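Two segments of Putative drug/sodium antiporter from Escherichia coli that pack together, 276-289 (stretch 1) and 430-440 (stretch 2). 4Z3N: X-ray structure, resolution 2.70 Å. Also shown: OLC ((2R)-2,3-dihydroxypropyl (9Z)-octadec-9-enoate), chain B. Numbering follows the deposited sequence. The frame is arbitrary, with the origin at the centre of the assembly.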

ATOM      1  N   ILE A 276       8.455  10.803  12.214  1.00 39.11           N
ATOM      2  CA  ILE A 276       9.383  11.922  12.328  1.00 37.40           C
ATOM      3  C   ILE A 276       8.690  13.216  11.964  1.00 42.81           C
ATOM      4  O   ILE A 276       9.015  14.272  12.501  1.00 44.06           O
ATOM      5  CB  ILE A 276      10.611  11.728  11.425  1.00 36.55           C
ATOM      6  CG1 ILE A 276      11.439  10.544  11.937  1.00 33.88           C
ATOM      7  CG2 ILE A 276      11.412  13.040  11.292  1.00 29.21           C
ATOM      8  CD1 ILE A 276      12.455  10.014  10.959  1.00 36.00           C
ATOM      9  N   TYR A 277       7.732  13.120  11.042  1.00 43.30           N
ATOM     10  CA  TYR A 277       6.912  14.260  10.635  1.00 40.74           C
ATOM     11  C   TYR A 277       5.964  14.679  11.754  1.00 41.73           C
ATOM     12  O   TYR A 277       5.799  15.867  12.041  1.00 42.73           O
ATOM     13  CB  TYR A 277       6.114  13.917   9.381  1.00 38.08           C
ATOM     14  CG  TYR A 277       5.334  15.059   8.768  1.00 34.89           C
ATOM     15  CD1 TYR A 277       5.957  15.993   7.963  1.00 35.20           C
ATOM     16  CD2 TYR A 277       3.965  15.171   8.962  1.00 37.65           C
ATOM     17  CE1 TYR A 277       5.248  17.026   7.375  1.00 35.39           C
ATOM     18  CE2 TYR A 277       3.241  16.203   8.385  1.00 40.03           C
ATOM     19  CZ  TYR A 277       3.888  17.128   7.583  1.00 40.16           C
ATOM     20  OH  TYR A 277       3.173  18.158   6.998  1.00 35.09           O
ATOM     21  N   ASN A 278       5.335  13.696  12.380  1.00 40.01           N
ATOM     22  CA  ASN A 278       4.443  13.967  13.488  1.00 41.32           C
ATOM     23  C   ASN A 278       5.195  14.562  14.667  1.00 43.15           C
ATOM     24  O   ASN A 278       4.740  15.527  15.264  1.00 45.89           O
ATOM     25  CB  ASN A 278       3.703  12.695  13.883  1.00 37.03           C
ATOM     26  CG  ASN A 278       2.542  12.419  12.968  1.00 40.22           C
ATOM     27  OD1 ASN A 278       2.302  13.176  12.026  1.00 38.26           O
ATOM     28  ND2 ASN A 278       1.810  11.339  13.230  1.00 48.04           N
ATOM     29  N   PHE A 279       6.366  14.002  14.957  1.00 43.40           N
ATOM     30  CA  PHE A 279       7.247  14.505  16.007  1.00 42.85           C
ATOM     31  C   PHE A 279       7.478  16.007  15.863  1.00 44.04           C
ATOM     32  O   PHE A 279       7.216  16.771  16.779  1.00 46.97           O
ATOM     33  CB  PHE A 279       8.578  13.743  15.965  1.00 41.15           C
ATOM     34  CG  PHE A 279       9.560  14.145  17.027  1.00 45.94           C
ATOM     35  CD1 PHE A 279       9.340  13.820  18.356  1.00 49.56           C
ATOM     36  CD2 PHE A 279      10.733  14.811  16.689  1.00 53.14           C
ATOM     37  CE1 PHE A 279      10.259  14.172  19.333  1.00 50.72           C
ATOM     38  CE2 PHE A 279      11.660  15.172  17.667  1.00 51.46           C
ATOM     39  CZ  PHE A 279      11.422  14.846  18.985  1.00 54.26           C
ATOM     40  N   PHE A 280       7.946  16.424  14.694  1.00 45.32           N
ATOM     41  CA  PHE A 280       8.225  17.829  14.431  1.00 47.38           C
ATOM     42  C   PHE A 280       6.955  18.716  14.517  1.00 52.90           C
ATOM     43  O   PHE A 280       6.965  19.788  15.139  1.00 48.73           O
ATOM     44  CB  PHE A 280       8.879  17.979  13.052  1.00 36.41           C
ATOM     45  CG  PHE A 280      10.383  17.831  13.059  1.00 37.04           C
ATOM     46  CD1 PHE A 280      11.190  18.879  13.445  1.00 38.21           C
ATOM     47  CD2 PHE A 280      10.989  16.656  12.637  1.00 44.14           C
ATOM     48  CE1 PHE A 280      12.579  18.758  13.441  1.00 41.48           C
ATOM     49  CE2 PHE A 280      12.381  16.524  12.628  1.00 44.44           C
ATOM     50  CZ  PHE A 280      13.174  17.575  13.036  1.00 43.81           C
ATOM     51  N   ILE A 281       5.868  18.267  13.895  1.00 47.26           N
ATOM     52  CA  ILE A 281       4.655  19.071  13.817  1.00 47.99           C
ATOM     53  C   ILE A 281       4.104  19.383  15.211  1.00 48.57           C
ATOM     54  O   ILE A 281       3.659  20.495  15.484  1.00 46.95           O
ATOM     55  CB  ILE A 281       3.566  18.358  12.975  1.00 45.35           C
ATOM     56  CG1 ILE A 281       4.053  18.155  11.547  1.00 47.99           C
ATOM     57  CG2 ILE A 281       2.297  19.167  12.932  1.00 41.42           C
ATOM     58  CD1 ILE A 281       4.294  19.438  10.801  1.00 40.97           C
ATOM     59  N   VAL A 282       4.159  18.385  16.084  1.00 49.17           N
ATOM     60  CA  VAL A 282       3.576  18.455  17.423  1.00 51.08           C
ATOM     61  C   VAL A 282       4.383  19.365  18.364  1.00 50.61           C
ATOM     62  O   VAL A 282       3.814  20.185  19.081  1.00 49.14           O
ATOM     63  CB  VAL A 282       3.458  17.028  18.039  1.00 48.18           C
ATOM     64  CG1 VAL A 282       4.145  16.967  19.380  1.00 56.47           C
ATOM     65  CG2 VAL A 282       2.000  16.598  18.148  1.00 42.34           C
ATOM     66  N   ARG A 283       5.706  19.219  18.341  1.00 51.54           N
ATOM     67  CA  ARG A 283       6.599  20.035  19.150  1.00 55.29           C
ATOM     68  C   ARG A 283       6.599  21.503  18.716  1.00 52.29           C
ATOM     69  O   ARG A 283       7.052  22.370  19.463  1.00 58.93           O
ATOM     70  CB  ARG A 283       8.030  19.469  19.103  1.00 68.77           C
ATOM     71  CG  ARG A 283       9.074  20.323  19.831  1.00 86.32           C
ATOM     72  CD  ARG A 283      10.296  19.510  20.253  1.00 95.13           C
ATOM     73  NE  ARG A 283      11.422  19.673  19.336  1.00103.10           N
ATOM     74  CZ  ARG A 283      12.317  20.657  19.409  1.00108.76           C
ATOM     75  NH1 ARG A 283      12.220  21.582  20.355  1.00104.23           N
ATOM     76  NH2 ARG A 283      13.311  20.719  18.532  1.00105.79           N
ATOM     77  N   LEU A 284       6.085  21.793  17.524  1.00 47.00           N
ATOM     78  CA  LEU A 284       6.060  23.177  17.040  1.00 46.00           C
ATOM     79  C   LEU A 284       4.704  23.855  17.247  1.00 46.21           C
ATOM     80  O   LEU A 284       4.634  24.913  17.864  1.00 46.16           O
ATOM     81  CB  LEU A 284       6.452  23.246  15.574  1.00 48.37           C
ATOM     82  CG  LEU A 284       7.938  23.092  15.264  1.00 51.51           C
ATOM     83  CD1 LEU A 284       8.169  23.147  13.747  1.00 48.74           C
ATOM     84  CD2 LEU A 284       8.757  24.143  16.002  1.00 43.83           C
ATOM     85  N   ASP A 285       3.654  23.307  16.642  1.00 44.68           N
ATOM     86  CA  ASP A 285       2.288  23.707  16.963  1.00 37.78           C
ATOM     87  C   ASP A 285       1.299  22.525  16.934  1.00 38.89           C
ATOM     88  O   ASP A 285       1.080  21.895  15.904  1.00 43.81           O
ATOM     89  CB  ASP A 285       1.852  24.822  16.009  1.00 36.43           C
ATOM     90  CG  ASP A 285       0.477  25.370  16.324  1.00 42.20           C
ATOM     91  OD1 ASP A 285      -0.457  24.573  16.566  1.00 43.89           O
ATOM     92  OD2 ASP A 285       0.326  26.611  16.310  1.00 45.13           O
ATOM     93  N   VAL A 286       0.660  22.291  18.067  1.00 36.48           N
ATOM     94  CA  VAL A 286      -0.341  21.250  18.252  1.00 37.10           C
ATOM     95  C   VAL A 286      -1.468  21.296  17.216  1.00 38.74           C
ATOM     96  O   VAL A 286      -2.088  20.269  16.929  1.00 37.15           O
ATOM     97  CB  VAL A 286      -0.943  21.371  19.697  1.00 40.43           C
ATOM     98  CG1 VAL A 286      -2.089  20.403  19.950  1.00 32.66           C
ATOM     99  CG2 VAL A 286       0.152  21.174  20.717  1.00 46.51           C
ATOM    100  N   ASN A 287      -1.757  22.483  16.676  1.00 40.16           N
ATOM    101  CA  ASN A 287      -2.837  22.641  15.687  1.00 40.28           C
ATOM    102  C   ASN A 287      -2.462  22.048  14.309  1.00 40.41           C
ATOM    103  O   ASN A 287      -3.297  21.446  13.624  1.00 34.49           O
ATOM    104  CB  ASN A 287      -3.216  24.119  15.525  1.00 39.58           C
ATOM    105  CG  ASN A 287      -3.762  24.743  16.813  1.00 36.38           C
ATOM    106  OD1 ASN A 287      -4.814  24.341  17.313  1.00 33.36           O
ATOM    107  ND2 ASN A 287      -3.060  25.751  17.331  1.00 26.27           N
ATOM    108  N   ALA A 288      -1.196  22.211  13.925  1.00 39.34           N
ATOM    109  CA  ALA A 288      -0.670  21.610  12.704  1.00 37.61           C
ATOM    110  C   ALA A 288      -0.781  20.081  12.752  1.00 42.62           C
ATOM    111  O   ALA A 288      -1.013  19.422  11.728  1.00 41.16           O
ATOM    112  CB  ALA A 288       0.763  22.037  12.482  1.00 32.87           C
ATOM    113  N   MET A 289      -0.630  19.518  13.947  1.00 39.78           N
ATOM    114  CA  MET A 289      -0.786  18.081  14.106  1.00 39.89           C
ATOM    115  C   MET A 289      -2.248  17.684  13.925  1.00 40.15           C
ATOM    116  O   MET A 289      -2.536  16.653  13.320  1.00 40.49           O
ATOM    117  CB  MET A 289      -0.264  17.618  15.467  1.00 39.18           C
ATOM    118  CG  MET A 289      -0.398  16.121  15.689  1.00 43.88           C
ATOM    119  SD  MET A 289       0.596  15.147  14.531  1.00 49.23           S
ATOM    120  CE  MET A 289      -0.682  14.201  13.709  1.00 38.94           C
ATOM    121  N   MET A 430      12.026  29.567  10.228  1.00 48.96           N
ATOM    122  CA  MET A 430      10.726  29.132   9.678  1.00 41.57           C
ATOM    123  C   MET A 430      10.222  28.071  10.626  1.00 43.69           C
ATOM    124  O   MET A 430      11.040  27.425  11.279  1.00 51.06           O
ATOM    125  CB  MET A 430      10.888  28.580   8.252  1.00 36.55           C
ATOM    126  CG  MET A 430      11.790  29.439   7.370  1.00 37.99           C
ATOM    127  SD  MET A 430      12.148  28.850   5.711  1.00 50.26           S
ATOM    128  CE  MET A 430      10.495  28.432   5.152  1.00 49.87           C
ATOM    129  N   ARG A 431       8.923  27.905  10.828  1.00 37.10           N
ATOM    130  CA  ARG A 431       8.623  26.867  11.812  1.00 46.21           C
ATOM    131  C   ARG A 431       7.830  25.703  11.229  1.00 48.80           C
ATOM    132  O   ARG A 431       8.425  24.742  10.726  1.00 51.36           O
ATOM    133  CB  ARG A 431       7.880  27.465  13.007  1.00 47.40           C
ATOM    134  CG  ARG A 431       8.593  28.667  13.639  1.00 48.24           C
ATOM    135  CD  ARG A 431       7.960  29.068  14.978  1.00 62.14           C
ATOM    136  NE  ARG A 431       8.890  28.913  16.102  1.00 64.84           N
ATOM    137  CZ  ARG A 431       8.662  28.170  17.185  1.00 65.13           C
ATOM    138  NH1 ARG A 431       7.520  27.500  17.324  1.00 52.96           N
ATOM    139  NH2 ARG A 431       9.584  28.099  18.138  1.00 63.70           N
ATOM    140  N   ILE A 432       6.512  25.827  11.175  1.00 43.62           N
ATOM    141  CA  ILE A 432       5.703  24.788  10.560  1.00 41.93           C
ATOM    142  C   ILE A 432       5.843  24.873   9.033  1.00 38.74           C
ATOM    143  O   ILE A 432       5.884  23.851   8.357  1.00 36.63           O
ATOM    144  CB  ILE A 432       4.236  24.899  10.999  1.00 43.12           C
ATOM    145  CG1 ILE A 432       4.105  24.499  12.478  1.00 39.24           C
ATOM    146  CG2 ILE A 432       3.331  24.051  10.116  1.00 37.34           C
ATOM    147  CD1 ILE A 432       4.345  23.047  12.753  1.00 35.67           C
ATOM    148  N   THR A 433       5.946  26.092   8.507  1.00 41.03           N
ATOM    149  CA  THR A 433       6.181  26.312   7.081  1.00 37.59           C
ATOM    150  C   THR A 433       7.476  25.643   6.651  1.00 41.54           C
ATOM    151  O   THR A 433       7.622  25.220   5.496  1.00 39.21           O
ATOM    152  CB  THR A 433       6.253  27.815   6.733  1.00 37.26           C
ATOM    153  OG1 THR A 433       4.935  28.361   6.726  1.00 47.40           O
ATOM    154  CG2 THR A 433       6.855  28.029   5.368  1.00 38.13           C
ATOM    155  N   GLY A 434       8.415  25.547   7.592  1.00 44.00           N
ATOM    156  CA  GLY A 434       9.695  24.906   7.342  1.00 38.60           C
ATOM    157  C   GLY A 434       9.565  23.393   7.252  1.00 31.43           C
ATOM    158  O   GLY A 434      10.236  22.776   6.457  1.00 34.89           O
ATOM    159  N   VAL A 435       8.722  22.803   8.086  1.00 28.21           N
ATOM    160  CA  VAL A 435       8.426  21.391   7.990  1.00 30.48           C
ATOM    161  C   VAL A 435       7.871  21.059   6.604  1.00 34.19           C
ATOM    162  O   VAL A 435       8.399  20.200   5.894  1.00 31.57           O
ATOM    163  CB  VAL A 435       7.398  20.948   9.059  1.00 37.64           C
ATOM    164  CG1 VAL A 435       7.132  19.446   8.947  1.00 33.23           C
ATOM    165  CG2 VAL A 435       7.869  21.318  10.464  1.00 34.84           C
ATOM    166  N   TYR A 436       6.799  21.752   6.230  1.00 34.70           N
ATOM    167  CA  TYR A 436       6.142  21.540   4.952  1.00 32.62           C
ATOM    168  C   TYR A 436       7.139  21.560   3.781  1.00 36.23           C
ATOM    169  O   TYR A 436       7.129  20.663   2.925  1.00 38.68           O
ATOM    170  CB  TYR A 436       5.078  22.599   4.731  1.00 31.16           C
ATOM    171  CG  TYR A 436       3.973  22.618   5.741  1.00 31.35           C
ATOM    172  CD1 TYR A 436       3.686  21.511   6.521  1.00 31.79           C
ATOM    173  CD2 TYR A 436       3.196  23.758   5.902  1.00 35.71           C
ATOM    174  CE1 TYR A 436       2.636  21.541   7.443  1.00 32.72           C
ATOM    175  CE2 TYR A 436       2.159  23.806   6.807  1.00 32.27           C
ATOM    176  CZ  TYR A 436       1.879  22.701   7.575  1.00 33.79           C
ATOM    177  OH  TYR A 436       0.839  22.782   8.463  1.00 29.98           O
ATOM    178  N   PHE A 437       7.998  22.573   3.738  1.00 29.14           N
ATOM    179  CA  PHE A 437       8.933  22.672   2.632  1.00 33.05           C
ATOM    180  C   PHE A 437      10.007  21.587   2.731  1.00 37.16           C
ATOM    181  O   PHE A 437      10.352  20.947   1.736  1.00 34.57           O
ATOM    182  CB  PHE A 437       9.579  24.060   2.567  1.00 31.44           C
ATOM    183  CG  PHE A 437       8.735  25.084   1.873  1.00 34.23           C
ATOM    184  CD1 PHE A 437       8.543  25.020   0.494  1.00 37.25           C
ATOM    185  CD2 PHE A 437       8.118  26.104   2.592  1.00 35.86           C
ATOM    186  CE1 PHE A 437       7.754  25.962  -0.167  1.00 38.42           C
ATOM    187  CE2 PHE A 437       7.326  27.051   1.941  1.00 38.98           C
ATOM    188  CZ  PHE A 437       7.144  26.978   0.557  1.00 37.85           C
ATOM    189  N   GLY A 438      10.524  21.375   3.933  1.00 31.37           N
ATOM    190  CA  GLY A 438      11.601  20.433   4.111  1.00 35.86           C
ATOM    191  C   GLY A 438      11.157  19.040   3.734  1.00 34.97           C
ATOM    192  O   GLY A 438      11.867  18.316   3.034  1.00 31.69           O
ATOM    193  N   ALA A 439       9.957  18.685   4.182  1.00 32.73           N
ATOM    194  CA  ALA A 439       9.457  17.327   4.072  1.00 33.22           C
ATOM    195  C   ALA A 439       9.257  16.901   2.620  1.00 36.83           C
ATOM    196  O   ALA A 439       9.466  15.735   2.281  1.00 41.28           O
ATOM    197  CB  ALA A 439       8.157  17.189   4.853  1.00 33.92           C
ATOM    198  N   MET A 440       8.877  17.838   1.756  1.00 34.33           N
ATOM    199  CA  MET A 440       8.647  17.502   0.352  1.00 35.52           C
ATOM    200  C   MET A 440       9.932  17.547  -0.509  1.00 31.89           C
ATOM    201  O   MET A 440       9.947  17.092  -1.649  1.00 34.50           O
ATOM    202  CB  MET A 440       7.566  18.421  -0.239  1.00 33.47           C
ATOM    203  CG  MET A 440       7.995  19.849  -0.525  1.00 33.45           C
ATOM    204  SD  MET A 440       6.658  20.799  -1.303  1.00 35.67           S
ATOM    205  CE  MET A 440       7.494  22.373  -1.510  1.00 37.33           C
TER
HETATM  206  C18 OLC B 501       3.879   6.704  -0.354  1.00 31.73           C
HETATM  207  C10 OLC B 501       3.942  15.497  -0.276  1.00 35.79           C
HETATM  208  C9  OLC B 501       2.839  15.071   0.373  1.00 46.91           C
HETATM  209  C17 OLC B 501       3.606   8.195  -0.349  1.00 34.66           C
HETATM  210  C11 OLC B 501       5.285  14.825  -0.062  1.00 43.43           C
HETATM  211  C8  OLC B 501       1.815  16.088   0.850  1.00 47.11           C
HETATM  212  C24 OLC B 501       9.166  14.151   5.912  1.00 47.34           C
HETATM  213  C16 OLC B 501       4.905   8.933  -0.110  1.00 36.84           C
HETATM  214  C12 OLC B 501       5.204  13.672   0.930  1.00 49.80           C
HETATM  215  C7  OLC B 501       0.603  15.425   1.479  1.00 44.03           C
HETATM  216  C15 OLC B 501       4.688  10.437  -0.211  1.00 39.07           C
HETATM  217  C13 OLC B 501       6.031  12.492   0.418  1.00 45.87           C
HETATM  218  C6  OLC B 501       0.914  14.951   2.886  1.00 43.76           C
HETATM  219  C14 OLC B 501       5.493  11.146   0.871  1.00 45.13           C
HETATM  220  C5  OLC B 501       1.626  16.032   3.674  1.00 37.86           C
HETATM  221  C4  OLC B 501       2.379  15.406   4.839  1.00 41.27           C
HETATM  222  C3  OLC B 501       3.206  14.227   4.365  1.00 49.31           C
HETATM  223  C2  OLC B 501       4.279  13.850   5.368  1.00 41.76           C
HETATM  224  C21 OLC B 501       7.761  13.150   4.112  1.00 48.14           C
HETATM  225  C1  OLC B 501       5.458  13.205   4.651  1.00 53.05           C
HETATM  226  C22 OLC B 501       9.115  13.120   4.799  1.00 51.99           C
HETATM  227  O19 OLC B 501       5.308  12.564   3.620  1.00 60.14           O
HETATM  228  O25 OLC B 501       9.797  13.587   7.044  1.00 43.36           O
HETATM  229  O23 OLC B 501       9.340  11.836   5.351  1.00 53.79           O
HETATM  230  O20 OLC B 501       6.769  13.465   5.075  1.00 52.09           O

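How do the two backbones meet? Helix 276-284 and helix 432-440 run nearly antiparallel, at 164°, and their axes come no closer than 10.0 Å. That spacing leaves room for side chains between them; the CA atoms nearest each other are Ile281 CA and Ile432 CA, 6.7 Å, and Tyr277 CA and Ala439 CA, 7.7 Å. Asp285 caps the helix that follows it: Asp285 OD1 accepts a very short bond, 2.5 Å, from Asn287 N.

What locks the helices together? No hydrogen bond crosses the contact; apolar packing does the work, burying 484 Å² in all. Val435 points toward stretch 1 and fits as a knob among Tyr277, Phe280, Ile281 and Leu284. Its short, branched side chain uses both methyls: Val435 CG1 lies 3.4 Å from Ile281 CD1 and 3.4 Å from Tyr277 CE1, while Val435 CG2 lies 3.8 Å from Leu284 CD1.

What packs around Ile432? Its CA-to-CB bond points sideways, but, with chi1 and chi2 both m, its end comes nearer and Ile432 CD1 lies 3.5 Å from Leu284 CB and 3.7 Å from Ala288 CB. The small methyl of Ala288 thus meets a longer partner. Leu284 also reaches Arg431, with CD1 3.4 Å from Arg431 O and CD2 over one face of the Arg431 guanidinium, 3.8 Å from NH1; the flat group can pack against a methyl without a polar bond.

Where does Tyr277 fit? With chi1 in t, it extends its ring to the other helix, where Tyr277 CE1 is 3.9 Å from Ala439 CB. Tyr277 OH lies at the edge of the Tyr436 ring, 3.4 Å from Tyr436 CD1, and is hydrogen-bonded elsewhere in the structure, so its polarity is satisfied despite burial. The lipid OLC covers one face of the Tyr277 ring and also touches Ala439, whose CB is 3.4 Å from OLC C24.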